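Local structure of beta-glucosidase (Chaetomella raphigera, 6JXG) at residues Gly452-Leu457 against Asn482-Leu487; Gly377-Gly382 against Thr437-Glu442; Lys116-Gly121 against Ser538-Ala543; Pro486-Asp491 against Thr532-Ala537. The protein probably hydrolyses terminal, non-reducing beta-D-glucosyl residues with release of beta-D-glucose, as a secreted glycoside hydrolase of family 3 in cellulose breakdown. All coordinates share one frame; numbering follows the deposited sequence.

Interaction 1: residues Gly452-Leu457 against Asn482-Leu487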
# COMPACT_ATOMS: atom_id res chain seq x y z
N GLY A 452 -8.05 16.13 1.26
CA GLY A 452 -7.60 14.76 1.00
C GLY A 452 -7.40 14.38 -0.46
O GLY A 452 -6.28 14.17 -0.90
N ASP A 453 -8.51 14.17 -1.16
CA ASP A 453 -8.50 13.82 -2.57
C ASP A 453 -7.97 14.94 -3.44
O ASP A 453 -8.21 16.11 -3.15
CB ASP A 453 -9.94 13.53 -3.06
CG ASP A 453 -10.59 12.33 -2.39
OD1 ASP A 453 -9.88 11.34 -2.03
OD2 ASP A 453 -11.86 12.34 -2.29
N ARG A 454 -7.27 14.57 -4.52
CA ARG A 454 -6.80 15.47 -5.52
C ARG A 454 -7.92 15.92 -6.45
O ARG A 454 -8.83 15.16 -6.80
CB ARG A 454 -5.70 14.84 -6.40
CG ARG A 454 -4.47 14.46 -5.62
CD ARG A 454 -3.39 13.94 -6.50
NE ARG A 454 -3.53 12.61 -7.00
CZ ARG A 454 -2.93 12.18 -8.12
NH1 ARG A 454 -2.28 13.00 -8.95
NH2 ARG A 454 -3.03 10.92 -8.45
N ASN A 455 -7.84 17.16 -6.85
CA ASN A 455 -8.89 17.74 -7.65
C ASN A 455 -8.57 17.61 -9.14
O ASN A 455 -9.35 17.99 -9.99
CB ASN A 455 -9.23 19.14 -7.15
CG ASN A 455 -8.18 20.19 -7.46
OD1 ASN A 455 -8.26 21.35 -6.95
ND2 ASN A 455 -7.23 19.87 -8.28
N SER A 456 -7.42 17.03 -9.48
CA SER A 456 -7.02 16.85 -10.88
C SER A 456 -5.92 15.83 -10.87
O SER A 456 -5.49 15.43 -9.79
CB SER A 456 -6.46 18.11 -11.51
OG SER A 456 -5.19 18.38 -10.94
N LEU A 457 -5.48 15.46 -12.07
CA LEU A 457 -4.30 14.60 -12.31
C LEU A 457 -3.13 15.41 -12.95
O LEU A 457 -2.26 14.89 -13.68
CB LEU A 457 -4.69 13.39 -13.15
CG LEU A 457 -5.69 12.40 -12.51
CD1 LEU A 457 -5.95 11.30 -13.51
CD2 LEU A 457 -5.23 11.77 -11.18
N ASN A 482 8.14 13.45 -8.15
CA ASN A 482 7.77 12.81 -6.88
C ASN A 482 6.25 12.95 -6.69
O ASN A 482 5.77 14.01 -6.29
CB ASN A 482 8.56 13.44 -5.72
CG ASN A 482 10.00 13.05 -5.71
OD1 ASN A 482 10.38 11.87 -5.35
ND2 ASN A 482 10.86 13.97 -6.11
N SER A 483 5.48 11.87 -6.97
CA SER A 483 4.04 11.93 -6.93
C SER A 483 3.44 10.74 -6.23
O SER A 483 3.93 9.61 -6.35
CB SER A 483 3.48 11.94 -8.36
OG SER A 483 2.05 11.84 -8.44
N VAL A 484 2.35 11.04 -5.52
CA VAL A 484 1.51 10.05 -4.83
C VAL A 484 0.73 9.15 -5.73
O VAL A 484 0.18 8.14 -5.27
CB VAL A 484 0.55 10.72 -3.84
CG1 VAL A 484 1.37 11.42 -2.77
CG2 VAL A 484 -0.38 11.75 -4.52
N GLY A 485 0.62 9.49 -7.03
CA GLY A 485 -0.17 8.70 -7.93
C GLY A 485 -0.11 9.18 -9.34
O GLY A 485 0.60 10.13 -9.61
N PRO A 486 -0.88 8.56 -10.22
CA PRO A 486 -0.89 8.91 -11.64
C PRO A 486 -1.04 10.40 -11.87
O PRO A 486 -1.77 11.12 -11.14
CB PRO A 486 -2.14 8.19 -12.18
CG PRO A 486 -2.46 7.13 -11.20
CD PRO A 486 -1.90 7.54 -9.90
N LEU A 487 -0.36 10.85 -12.90
CA LEU A 487 -0.48 12.18 -13.41
C LEU A 487 -0.58 12.07 -14.97
O LEU A 487 -0.02 11.18 -15.57
CB LEU A 487 0.72 13.05 -13.06
CG LEU A 487 0.96 13.34 -11.60
CD1 LEU A 487 2.30 13.94 -11.37
CD2 LEU A 487 -0.17 14.30 -11.22
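The guanidinium of R454 lies between L457 on one face and V484 with G485 on the other, and is gripped at its edge. L457 CD2 stands 3.4 Å above one face of the R454 plane, displaced toward the rim, while V484 CG2 and the backbone N of G485 lie over the other face. P486 O and L487 CD2 sit at the edge, and L487 CD2 comes to 3.4 Å from R454 NH1. Both terminal nitrogens point end-on at one acceptor: R454 NH1 donates to P486 O over 2.9 Å, and R454 NH2 to the same P486 O over 3.0 Å. The NH2 bond uses a lone pair in the carbonyl plane, whereas NH1 comes from 25° above it. The bend at chi3 (-76°) turns the head of the arginine toward this carbonyl. The site belongs to the loop that follows strand 477-483 in the mixed sheet of the family 3 C-terminal domain, and R454 NH2 also donates to P118 O, on the N-terminal domain. An alanine here would take both donors from P486 O and would probably leave the loop less firmly held. Packing is close at G485 too, since a CB there would fall 2.8 Å from R454 NH2. Farther along, L487 CA makes a CA-H...O contact of 3.3 Å with L457 O, beside the double hydrogen bond.

Interaction 2: residues Gly377-Gly382 against Thr437-Glu442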
# COMPACT_ATOMS: atom_id res chain seq x y z
N GLY A 377 8.90 22.06 -0.29
CA GLY A 377 10.11 21.29 -0.40
C GLY A 377 9.92 19.83 -0.89
O GLY A 377 8.87 19.47 -1.42
N HIS A 378 10.98 19.04 -0.74
CA HIS A 378 11.02 17.66 -1.16
C HIS A 378 9.89 16.83 -0.60
O HIS A 378 9.66 16.84 0.59
CB HIS A 378 12.32 17.02 -0.83
CG HIS A 378 12.49 15.72 -1.53
ND1 HIS A 378 12.27 15.59 -2.88
CD2 HIS A 378 12.77 14.49 -1.06
CE1 HIS A 378 12.46 14.32 -3.22
NE2 HIS A 378 12.74 13.64 -2.13
N LEU A 379 9.17 16.16 -1.49
CA LEU A 379 8.02 15.41 -1.11
C LEU A 379 8.39 13.92 -0.94
O LEU A 379 8.80 13.30 -1.95
CB LEU A 379 6.91 15.54 -2.17
CG LEU A 379 5.66 14.71 -1.90
CD1 LEU A 379 4.90 15.27 -0.70
CD2 LEU A 379 4.72 14.71 -3.06
N ALA A 380 8.16 13.37 0.26
CA ALA A 380 8.57 11.99 0.52
C ALA A 380 7.55 11.15 1.23
O ALA A 380 7.77 9.95 1.48
CB ALA A 380 9.90 11.97 1.25
N MET A 381 6.37 11.73 1.39
CA MET A 381 5.26 11.14 2.14
C MET A 381 4.02 12.03 1.78
O MET A 381 4.16 13.27 1.73
CB MET A 381 5.65 11.39 3.61
CG MET A 381 4.85 10.64 4.53
SD MET A 381 5.38 10.66 6.14
CE MET A 381 7.05 10.04 6.08
N GLY A 382 2.87 11.43 1.57
CA GLY A 382 1.57 12.14 1.68
C GLY A 382 1.12 12.52 3.10
O GLY A 382 1.88 12.46 4.04
N THR A 437 6.16 17.70 -8.36
CA THR A 437 5.38 16.84 -7.42
C THR A 437 3.89 16.76 -7.66
O THR A 437 3.30 17.54 -8.41
CB THR A 437 5.54 17.36 -5.97
OG1 THR A 437 5.08 18.72 -5.92
CG2 THR A 437 6.98 17.32 -5.54
N ALA A 438 3.26 15.80 -7.01
CA ALA A 438 1.85 15.84 -6.77
C ALA A 438 1.56 15.15 -5.43
O ALA A 438 2.12 14.11 -5.17
CB ALA A 438 1.05 15.21 -7.90
N ASP A 439 0.68 15.74 -4.61
CA ASP A 439 0.48 15.28 -3.27
C ASP A 439 -0.98 15.05 -2.97
O ASP A 439 -1.86 15.48 -3.70
CB ASP A 439 1.13 16.30 -2.28
CG ASP A 439 1.42 15.78 -0.91
OD1 ASP A 439 1.31 14.54 -0.67
OD2 ASP A 439 1.80 16.67 -0.05
N SER A 440 -1.24 14.36 -1.86
CA SER A 440 -2.60 14.15 -1.40
C SER A 440 -2.49 13.49 -0.03
O SER A 440 -1.41 13.14 0.44
CB SER A 440 -3.40 13.27 -2.41
OG SER A 440 -3.01 11.89 -2.45
N GLY A 441 -3.64 13.26 0.56
CA GLY A 441 -3.70 12.71 1.90
C GLY A 441 -5.08 12.41 2.40
O GLY A 441 -6.08 12.42 1.66
N GLU A 442 -5.12 12.07 3.68
CA GLU A 442 -6.32 11.75 4.35
C GLU A 442 -7.28 12.96 4.45
O GLU A 442 -6.86 14.11 4.57
CB GLU A 442 -5.98 11.19 5.76
CG GLU A 442 -7.18 10.63 6.47
CD GLU A 442 -6.83 9.91 7.78
OE1 GLU A 442 -7.78 9.53 8.51
OE2 GLU A 442 -5.65 9.58 7.97
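The C-terminal end of strand 431-438, in the largely parallel sheet of the family 3 C-terminal domain, runs out into a loop here, and the loop 377-382 lies across that exit. L379 carries the contact. Its CG is anti to the backbone N (chi1 177°), which extends the side chain toward the strand end, where it meets three consecutive residues with three different atoms. L379 CB rests on T437 CG2 at 3.8 Å; L379 CD2 reaches the carbonyl of A438, 3.4 Å from its O; L379 CD1 lies 3.5 Å from D439 OD2. A methyl of the leucine thus lies against the D439 carboxylate, the two side chains crossing obliquely. D439 also has its CG anti to the backbone N (chi1 -160°), and its OD1 folds back to take a weak hydrogen bond of 2.8 Å from S440 N. The same D439 OD1 lies 3.4 Å from G382 CA, which is equally near S440 O; a CB on G382 would fall 2.7 Å from S440 O, a clash, so the absence of a side chain lets the two loop backbones run this close. An alanine at D439 would remove the acceptor of the weak bond from S440 N and would probably leave L379 CD1 and G382 CA less closely packed. T437 OG1 turns to D375, and S440 OG to G121 O. On the sheet side, A438 makes backbone hydrogen bonds with N482 and V484 of the adjoining strand 477-483 and its exit, and L379 N is held by D358, in the loop after strand 351-355.

Interaction 3: residues Lys116-Gly121 against Ser538-Ala543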
# COMPACT_ATOMS: atom_id res chain seq x y z
N LYS A 116 -8.85 2.49 -6.90
CA LYS A 116 -9.66 2.43 -8.11
C LYS A 116 -9.89 3.82 -8.73
O LYS A 116 -10.08 3.92 -9.98
CB LYS A 116 -11.03 1.77 -7.82
CG LYS A 116 -12.24 2.60 -8.32
CD LYS A 116 -13.36 2.40 -7.44
CE LYS A 116 -14.30 3.50 -7.16
NZ LYS A 116 -15.40 3.70 -8.09
N ILE A 117 -9.86 4.85 -7.89
CA ILE A 117 -10.00 6.27 -8.32
C ILE A 117 -8.66 6.94 -8.23
O ILE A 117 -8.11 7.13 -7.13
CB ILE A 117 -11.04 7.06 -7.48
CG1 ILE A 117 -12.40 6.38 -7.53
CG2 ILE A 117 -11.06 8.52 -7.90
CD1 ILE A 117 -13.36 6.84 -6.49
N PRO A 118 -8.09 7.29 -9.39
CA PRO A 118 -6.67 7.74 -9.37
C PRO A 118 -6.41 9.01 -8.51
O PRO A 118 -5.28 9.19 -7.97
CB PRO A 118 -6.35 7.95 -10.84
CG PRO A 118 -7.67 8.09 -11.50
CD PRO A 118 -8.69 7.33 -10.73
N GLU A 119 -7.43 9.83 -8.36
CA GLU A 119 -7.35 11.04 -7.58
C GLU A 119 -7.43 10.81 -6.07
O GLU A 119 -7.17 11.72 -5.28
CB GLU A 119 -8.51 12.01 -7.90
CG GLU A 119 -8.47 12.55 -9.34
CD GLU A 119 -9.18 11.66 -10.37
OE1 GLU A 119 -9.58 10.52 -10.05
OE2 GLU A 119 -9.29 12.14 -11.57
N ALA A 120 -7.93 9.67 -5.67
CA ALA A 120 -8.26 9.50 -4.27
C ALA A 120 -7.05 9.64 -3.34
O ALA A 120 -5.89 9.30 -3.65
CB ALA A 120 -9.05 8.23 -4.05
N GLY A 121 -7.30 10.28 -2.20
CA GLY A 121 -6.17 10.90 -1.49
C GLY A 121 -5.23 9.99 -0.70
O GLY A 121 -4.13 10.43 -0.36
N SER A 538 -10.22 11.32 -18.28
CA SER A 538 -11.50 10.61 -18.51
C SER A 538 -11.33 9.14 -18.93
O SER A 538 -12.24 8.36 -18.79
CB SER A 538 -12.34 11.38 -19.58
OG SER A 538 -11.60 11.45 -20.79
N ASP A 539 -10.16 8.77 -19.44
CA ASP A 539 -9.80 7.42 -19.80
C ASP A 539 -9.84 6.42 -18.62
O ASP A 539 -10.01 5.23 -18.85
CB ASP A 539 -8.39 7.36 -20.42
CG ASP A 539 -8.33 7.95 -21.88
OD1 ASP A 539 -9.41 8.20 -22.49
OD2 ASP A 539 -7.19 8.09 -22.38
N TYR A 540 -9.63 6.88 -17.38
CA TYR A 540 -9.68 5.90 -16.21
C TYR A 540 -11.08 5.35 -16.03
O TYR A 540 -11.25 4.22 -15.54
CB TYR A 540 -9.18 6.48 -14.88
CG TYR A 540 -7.76 6.77 -14.91
CD1 TYR A 540 -6.83 5.78 -14.58
CD2 TYR A 540 -7.30 8.00 -15.26
CE1 TYR A 540 -5.50 6.05 -14.61
CE2 TYR A 540 -5.94 8.28 -15.32
CZ TYR A 540 -5.04 7.31 -15.04
OH TYR A 540 -3.70 7.56 -15.11
N GLY A 541 -12.10 6.11 -16.47
CA GLY A 541 -13.48 5.69 -16.30
C GLY A 541 -13.98 5.72 -14.87
O GLY A 541 -15.07 5.22 -14.59
N THR A 542 -13.15 6.22 -13.96
CA THR A 542 -13.52 6.44 -12.54
C THR A 542 -13.15 7.84 -12.17
O THR A 542 -12.26 8.47 -12.79
CB THR A 542 -12.80 5.53 -11.59
OG1 THR A 542 -11.38 5.59 -11.84
CG2 THR A 542 -13.23 4.12 -11.76
N ALA A 543 -13.81 8.32 -11.13
CA ALA A 543 -13.61 9.67 -10.61
C ALA A 543 -14.21 9.77 -9.18
O ALA A 543 -15.01 8.92 -8.75
CB ALA A 543 -14.29 10.65 -11.57
O HOH W 1 -15.42 6.17 -9.38
O HOH W 2 -10.49 10.61 -13.29
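T542 holds its OG1 in the crowded position between backbone N and carbonyl carbon (chi1 51°), and this aims the hydroxyl at K116. Y540, with CG anti to the carbonyl carbon (chi1 -67°), turns a face of its ring to P118. T542 OG1 donates to K116 O over 2.8 Å, in the carbonyl plane and on a lone pair. Next to it, P118 CD lies 3.4 Å from T542 OG1. P118 CG lies over a face of the Y540 ring, 3.8 Å from the centroid and 18° off the normal, a CH-pi contact. P118 is the second residue of the type I turn from I117 to A120, and I117 CD1 approaches A543 O at 3.5 Å. K116, bent along its whole chain, brings NZ to a water at 2.8 Å, which also accepts from A543 N; its stronger partners are D549 and E553. The Y540 hydroxyl is bonded away from this contact, to T532 O. The N-terminal, barrel-type domain is thus joined to the C-terminal domain through the K116 carbonyl, which takes the T542 hydroxyl, and through P118 on the Y540 face; the single direct hydrogen bond depends on the backbone of K116 rather than on its side chain.

Interaction 4: residues Pro486-Asp491 against Thr532-Ala537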
# COMPACT_ATOMS: atom_id res chain seq x y z
N PRO A 486 -0.88 8.56 -10.22
CA PRO A 486 -0.89 8.91 -11.64
C PRO A 486 -1.04 10.40 -11.87
O PRO A 486 -1.77 11.12 -11.14
CB PRO A 486 -2.14 8.19 -12.18
CG PRO A 486 -2.46 7.13 -11.20
CD PRO A 486 -1.90 7.54 -9.90
N LEU A 487 -0.36 10.85 -12.90
CA LEU A 487 -0.48 12.18 -13.41
C LEU A 487 -0.58 12.07 -14.97
O LEU A 487 -0.02 11.18 -15.57
CB LEU A 487 0.72 13.05 -13.06
CG LEU A 487 0.96 13.34 -11.60
CD1 LEU A 487 2.30 13.94 -11.37
CD2 LEU A 487 -0.17 14.30 -11.22
N ILE A 488 -1.23 13.06 -15.58
CA ILE A 488 -1.26 13.16 -17.03
C ILE A 488 -0.00 13.96 -17.40
O ILE A 488 0.20 15.07 -16.93
CB ILE A 488 -2.56 13.87 -17.50
CG1 ILE A 488 -3.81 13.20 -16.92
CG2 ILE A 488 -2.60 14.01 -19.03
CD1 ILE A 488 -4.03 11.74 -17.33
N LEU A 489 0.81 13.37 -18.24
CA LEU A 489 2.11 13.88 -18.56
C LEU A 489 2.19 14.39 -20.01
O LEU A 489 3.27 14.78 -20.44
CB LEU A 489 3.16 12.81 -18.35
CG LEU A 489 3.24 12.22 -16.94
CD1 LEU A 489 4.37 11.20 -16.82
CD2 LEU A 489 3.48 13.37 -15.99
N GLU A 490 1.05 14.42 -20.71
CA GLU A 490 1.02 14.78 -22.13
C GLU A 490 1.67 16.16 -22.39
O GLU A 490 2.46 16.30 -23.30
CB GLU A 490 -0.41 14.80 -22.67
CG GLU A 490 -1.09 13.45 -22.61
CD GLU A 490 -0.32 12.37 -23.34
OE1 GLU A 490 0.25 11.46 -22.71
OE2 GLU A 490 -0.25 12.45 -24.57
N ASP A 491 1.41 17.15 -21.54
CA ASP A 491 2.10 18.44 -21.73
C ASP A 491 3.60 18.38 -21.60
O ASP A 491 4.35 19.15 -22.28
CB ASP A 491 1.59 19.48 -20.73
CG ASP A 491 0.17 19.87 -20.98
OD1 ASP A 491 -0.30 19.63 -22.10
OD2 ASP A 491 -0.53 20.30 -20.02
N THR A 532 -1.86 2.77 -13.98
CA THR A 532 -1.78 3.24 -15.35
C THR A 532 -1.67 4.73 -15.41
O THR A 532 -2.38 5.40 -14.63
CB THR A 532 -3.03 2.81 -16.14
OG1 THR A 532 -3.15 1.41 -16.15
CG2 THR A 532 -3.03 3.28 -17.61
N ILE A 533 -0.80 5.24 -16.32
CA ILE A 533 -0.71 6.66 -16.64
C ILE A 533 -1.39 6.86 -18.01
O ILE A 533 -0.88 6.44 -19.07
CB ILE A 533 0.74 7.17 -16.63
CG1 ILE A 533 1.33 7.03 -15.23
CG2 ILE A 533 0.86 8.63 -17.15
CD1 ILE A 533 2.70 7.59 -15.07
N ALA A 534 -2.59 7.44 -17.94
CA ALA A 534 -3.43 7.68 -19.12
C ALA A 534 -2.99 8.94 -19.87
O ALA A 534 -2.22 9.80 -19.36
CB ALA A 534 -4.82 7.84 -18.68
N LYS A 535 -3.52 9.08 -21.07
CA LYS A 535 -3.31 10.27 -21.88
C LYS A 535 -4.28 11.41 -21.53
O LYS A 535 -3.95 12.59 -21.75
CB LYS A 535 -3.45 9.95 -23.37
CG LYS A 535 -2.49 8.90 -23.86
CD LYS A 535 -2.48 8.91 -25.36
CE LYS A 535 -1.90 7.64 -25.89
NZ LYS A 535 -2.12 7.74 -27.39
N GLN A 536 -5.41 11.07 -20.96
CA GLN A 536 -6.33 12.00 -20.36
C GLN A 536 -7.07 11.38 -19.18
O GLN A 536 -7.36 10.17 -19.14
CB GLN A 536 -7.36 12.47 -21.40
CG GLN A 536 -8.35 11.43 -21.87
CD GLN A 536 -9.05 11.77 -23.21
OE1 GLN A 536 -9.57 10.90 -23.87
NE2 GLN A 536 -9.08 12.98 -23.57
N ALA A 537 -7.47 12.22 -18.23
CA ALA A 537 -8.13 11.76 -17.01
C ALA A 537 -9.44 10.98 -17.23
O ALA A 537 -9.73 10.02 -16.49
CB ALA A 537 -8.35 12.97 -16.03
O HOH W 3 0.18 11.10 -20.01
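From CB, the side chain of I488 splits into two branches that both meet backbone. I488 CG2, anti to the backbone N, lies 3.4 Å from K535 O. On the other branch, I488 CG1 passes 4.0 Å from A537 N, and the turn at chi2 (-62°) carries I488 CD1 toward the loop, 3.3 Å from A534 O. At its tip, I488 CD1 also meets Q536 C at 3.6 Å, so the chain from A534 to A537 bends round this methyl. The setting is the start of helix 490-493 in the C-terminal domain, with L489 at its N-cap position, meeting the loop 532-537 between helices 511-519 and 559-564. One water joins the two: it accepts from L489 N at 2.9 Å, and donates to E490 OE1 at 2.7 Å and to A534 O at 2.8 Å. E490, bent at chi2, sets its CG against K535 O and lays its carboxylate beside the aliphatic start of K535; E490 OE2 forms its salt bridge with R570, while K535 NZ stays apart from it. I533 CG2 abuts L487 O at 3.1 Å, and behind it both I533 and L489 touch L337 of strand 335-339.

In the fold
The four contacts form a connected cluster: three lie within the C-terminal domain, and interaction 3 joins it to the N-terminal domain. Interaction 1 is in the middle: its centre is about 9 Å from that of interaction 2, 10 Å from interaction 3 and 11 Å from interaction 4. Backbone pairing of neighbouring strands joins interactions 1 and 2, D453 OD1 with G121 N (2.8 Å) joins 1 and 3, and residues P486 and L487 belong to both 1 and 4. Y540 OH also bonds A534 N (3.0 Å), tying interaction 3 to 4. As in other family 3 beta-glucosidases, the active site probably lies where the barrel and the C-terminal domain meet; the E442-R166 salt bridge also crosses between these domains.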